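Local coordinates for protein L-2,4-diaminobutyric acid acetyltransferase (Geobacillus sp., PDB 6SK1) that catalyses transfer of an acetyl group from acetyl-coenzyme A to L-2,4-diaminobutyric acid, a step of ectoine biosynthesis, at residues D43-Y48 against V88-V93. Residues are numbered along the deposited sequence; the frame is centred on the assembly and turned at random.
With COA (coenzyme A), chain B.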
loop_
_atom_site.group_PDB
_atom_site.type_symbol
_atom_site.label_atom_id
_atom_site.label_comp_id
_atom_site.label_asym_id
_atom_site.label_seq_id
_atom_site.Cartn_x
_atom_site.Cartn_y
_atom_site.Cartn_z
ATOM N N ASP A 43 -1.713 -3.205 12.517
ATOM C CA ASP A 43 -1.252 -2.719 11.192
ATOM C C ASP A 43 -2.347 -2.885 10.156
ATOM O O ASP A 43 -2.077 -2.956 8.995
ATOM C CB ASP A 43 0.015 -3.426 10.850
ATOM C CG ASP A 43 1.078 -3.166 11.897
ATOM O OD1 ASP A 43 1.256 -2.052 12.317
ATOM O OD2 ASP A 43 1.772 -4.135 12.233
ATOM N N LEU A 44 -3.595 -2.927 10.557
ATOM C CA LEU A 44 -4.753 -3.048 9.630
ATOM C C LEU A 44 -4.786 -1.795 8.749
ATOM O O LEU A 44 -4.840 -0.670 9.247
ATOM C CB LEU A 44 -6.052 -3.171 10.419
ATOM C CG LEU A 44 -7.348 -3.325 9.654
ATOM C CD1 LEU A 44 -7.368 -4.598 8.847
ATOM C CD2 LEU A 44 -8.508 -3.233 10.646
ATOM N N ASN A 45 -4.901 -2.034 7.444
ATOM C CA ASN A 45 -5.111 -0.959 6.486
ATOM C C ASN A 45 -6.578 -0.843 6.127
ATOM O O ASN A 45 -7.414 -1.591 6.604
ATOM C CB ASN A 45 -4.197 -1.219 5.281
ATOM C CG ASN A 45 -2.772 -1.284 5.668
ATOM O OD1 ASN A 45 -2.199 -2.476 5.551
ATOM N ND2 ASN A 45 -2.265 -0.357 6.286
ATOM N N SER A 46 -6.858 0.136 5.271
ATOM C CA SER A 46 -8.241 0.335 4.859
ATOM C C SER A 46 -8.709 -0.826 3.981
ATOM O O SER A 46 -7.962 -1.387 3.247
ATOM C CB SER A 46 -8.447 1.650 4.138
ATOM O OG SER A 46 -7.788 1.687 2.858
ATOM N N PRO A 47 -10.036 -1.061 3.933
ATOM C CA PRO A 47 -10.565 -1.930 2.920
ATOM C C PRO A 47 -10.156 -1.607 1.530
ATOM O O PRO A 47 -9.801 -2.493 0.717
ATOM C CB PRO A 47 -12.107 -1.858 3.135
ATOM C CG PRO A 47 -12.243 -1.472 4.550
ATOM C CD PRO A 47 -11.072 -0.577 4.862
ATOM N N TYR A 48 -10.207 -0.312 1.195
ATOM C CA TYR A 48 -9.775 0.156 -0.115
ATOM C C TYR A 48 -8.367 -0.305 -0.465
ATOM O O TYR A 48 -8.116 -0.731 -1.625
ATOM C CB TYR A 48 -9.903 1.685 -0.166
ATOM C CG TYR A 48 -9.541 2.367 -1.469
ATOM C CD1 TYR A 48 -10.152 2.052 -2.637
ATOM C CD2 TYR A 48 -8.599 3.364 -1.498
ATOM C CE1 TYR A 48 -9.846 2.764 -3.822
ATOM C CE2 TYR A 48 -8.279 4.010 -2.657
ATOM C CZ TYR A 48 -8.889 3.687 -3.746
ATOM O OH TYR A 48 -8.625 4.381 -4.971
ATOM N N VAL A 88 7.905 -8.147 1.841
ATOM C CA VAL A 88 6.675 -8.755 2.358
ATOM C C VAL A 88 6.170 -7.892 3.485
ATOM O O VAL A 88 6.852 -7.696 4.476
ATOM C CB VAL A 88 6.898 -10.182 2.810
ATOM C CG1 VAL A 88 5.617 -10.729 3.428
ATOM C CG2 VAL A 88 7.362 -11.069 1.658
ATOM N N TRP A 89 5.017 -7.246 3.293
ATOM C CA TRP A 89 4.605 -6.287 4.322
ATOM C C TRP A 89 3.488 -6.736 5.204
ATOM O O TRP A 89 3.278 -6.112 6.234
ATOM C CB TRP A 89 4.432 -4.984 3.817
ATOM C CG TRP A 89 3.341 -4.797 2.839
ATOM C CD1 TRP A 89 3.345 -5.153 1.525
ATOM C CD2 TRP A 89 2.229 -3.868 3.034
ATOM N NE1 TRP A 89 2.169 -4.702 0.915
ATOM C CE2 TRP A 89 1.472 -3.849 1.783
ATOM C CE3 TRP A 89 1.782 -2.995 4.130
ATOM C CZ2 TRP A 89 0.332 -3.030 1.604
ATOM C CZ3 TRP A 89 0.662 -2.243 3.916
ATOM C CH2 TRP A 89 -0.068 -2.204 2.646
ATOM N N GLN A 90 2.733 -7.762 4.808
ATOM C CA GLN A 90 1.727 -8.299 5.707
ATOM C C GLN A 90 1.593 -9.773 5.515
ATOM O O GLN A 90 1.575 -10.271 4.371
ATOM C CB GLN A 90 0.375 -7.644 5.487
ATOM C CG GLN A 90 -0.658 -7.786 6.608
ATOM C CD GLN A 90 -1.560 -6.433 6.777
ATOM O OE1 GLN A 90 -2.033 -5.724 5.788
ATOM N NE2 GLN A 90 -1.700 -5.993 8.068
ATOM N N VAL A 91 1.468 -10.578 6.597
ATOM C CA VAL A 91 1.166 -12.003 6.526
ATOM C C VAL A 91 0.189 -12.225 7.644
ATOM O O VAL A 91 0.415 -11.758 8.758
ATOM C CB VAL A 91 2.365 -12.969 6.708
ATOM C CG1 VAL A 91 1.918 -14.309 6.245
ATOM C CG2 VAL A 91 3.579 -12.498 5.989
ATOM N N ALA A 92 -0.881 -12.949 7.411
ATOM C CA ALA A 92 -1.936 -13.199 8.431
ATOM C C ALA A 92 -2.520 -14.555 8.165
ATOM O O ALA A 92 -2.889 -14.881 7.050
ATOM C CB ALA A 92 -2.937 -12.123 8.431
ATOM N N VAL A 93 -2.696 -15.370 9.256
ATOM C CA VAL A 93 -3.476 -16.587 9.181
ATOM C C VAL A 93 -4.486 -16.557 10.302
ATOM O O VAL A 93 -4.129 -16.166 11.445
ATOM C CB VAL A 93 -2.551 -17.784 9.259
ATOM C CG1 VAL A 93 -3.338 -19.099 9.485
ATOM C CG2 VAL A 93 -1.687 -17.890 7.991
HETATM N N1A COA B . 5.517 -20.409 18.020
HETATM C C2A COA B . 6.612 -20.910 17.535
HETATM N N3A COA B . 6.830 -21.280 16.282
HETATM C C4A COA B . 5.766 -21.020 15.481
HETATM C C5A COA B . 4.558 -20.482 15.894
HETATM C C6A COA B . 4.403 -20.127 17.277
HETATM N N6A COA B . 3.303 -19.609 17.767
HETATM N N7A COA B . 3.682 -20.339 14.827
HETATM C C8A COA B . 4.424 -20.816 13.853
HETATM N N9A COA B . 5.628 -21.221 14.151
HETATM C C1B COA B . 6.632 -21.704 13.265
HETATM C C2B COA B . 6.367 -22.989 12.550
HETATM O O2B COA B . 6.834 -24.087 13.410
HETATM C C3B COA B . 7.067 -22.899 11.218
HETATM O O3B COA B . 8.496 -23.085 11.434
HETATM P P3B COA B . 9.436 -23.907 10.395
HETATM O O7A COA B . 9.433 -23.068 9.167
HETATM O O8A COA B . 10.784 -24.008 11.206
HETATM O O9A COA B . 8.755 -25.229 10.250
HETATM C C4B COA B . 6.886 -21.418 10.919
HETATM O O4B COA B . 6.706 -20.766 12.158
HETATM C C5B COA B . 5.689 -21.098 10.075
HETATM O O5B COA B . 4.531 -21.822 10.524
HETATM P P1A COA B . 3.134 -21.777 9.840
HETATM O O1A COA B . 2.285 -22.836 10.473
HETATM O O2A COA B . 3.312 -21.785 8.347
HETATM O O3A COA B . 2.595 -20.359 10.288
HETATM P P2A COA B . 1.093 -19.897 10.418
HETATM O O4A COA B . 0.311 -20.425 9.245
HETATM O O5A COA B . 0.566 -20.215 11.800
HETATM O O6A COA B . 1.194 -18.303 10.260
HETATM C CBP COA B . 1.648 -16.128 11.112
HETATM C CCP COA B . 2.203 -17.505 10.919
HETATM C CDP COA B . 2.818 -15.279 11.549
HETATM C CEP COA B . 1.168 -15.612 9.765
HETATM C CAP COA B . 0.500 -16.095 12.126
HETATM O OAP COA B . 1.060 -16.455 13.450
HETATM C C9P COA B . -0.188 -14.803 12.228
HETATM O O9P COA B . -1.099 -14.551 11.444
HETATM N N8P COA B . 0.202 -13.975 13.146
HETATM C C7P COA B . -0.571 -12.721 13.416
HETATM C C6P COA B . -0.279 -11.767 12.292
HETATM C C5P COA B . 1.196 -11.459 12.195
HETATM O O5P COA B . 1.783 -11.221 13.193
HETATM N N4P COA B . 1.832 -11.438 10.978
HETATM C C3P COA B . 3.123 -11.147 10.705
HETATM C C2P COA B . 3.258 -9.621 10.723
HETATM S S1P COA B . 2.454 -8.813 9.206
#
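A side-chain-to-backbone hydrogen bond from Q90 to D43 pins the loop ahead of helix 47-56 to the coenzyme-binding strand 85-93 of the central sheet. Q90 NE2 lies 3.2 Å from D43 O, with an N-H...O angle of 149°; the donor sits above the carbonyl plane, well off the lone-pair directions, which indicates a modest bond. With chi1 at -162° the Q90 chain leaves the strand with CG opposite the backbone nitrogen, then bends at chi2 and brings the amide to the loop. Y50 of that helix binds OE1 of Q90, so both ends of the amide are held; its hydroxyl separately ties N45 N to the helix. Replacing Q90 by alanine is likely to deprive D43 O of this donor and the Y50 hydroxyl of a partner, leaving the loop less firmly tied to the strand. Beside this bond the N45 side-chain amide meets the six-membered ring of W89 obliquely, CG being 4.0 Å from CZ3, with the planes 45° apart. Both W89 and Q90 pair by backbone with the single residue S75 of strand 69-79, the signature of a classic beta bulge. Beyond it, V91 O accepts a hydrogen bond from COA N4P at 2.7 Å and V93 N donates one to COA O9P at 2.8 Å. As in other GNAT enzymes, strands 85-93 and 121-125 splay apart here, opening the V-shaped acetyl-CoA cleft.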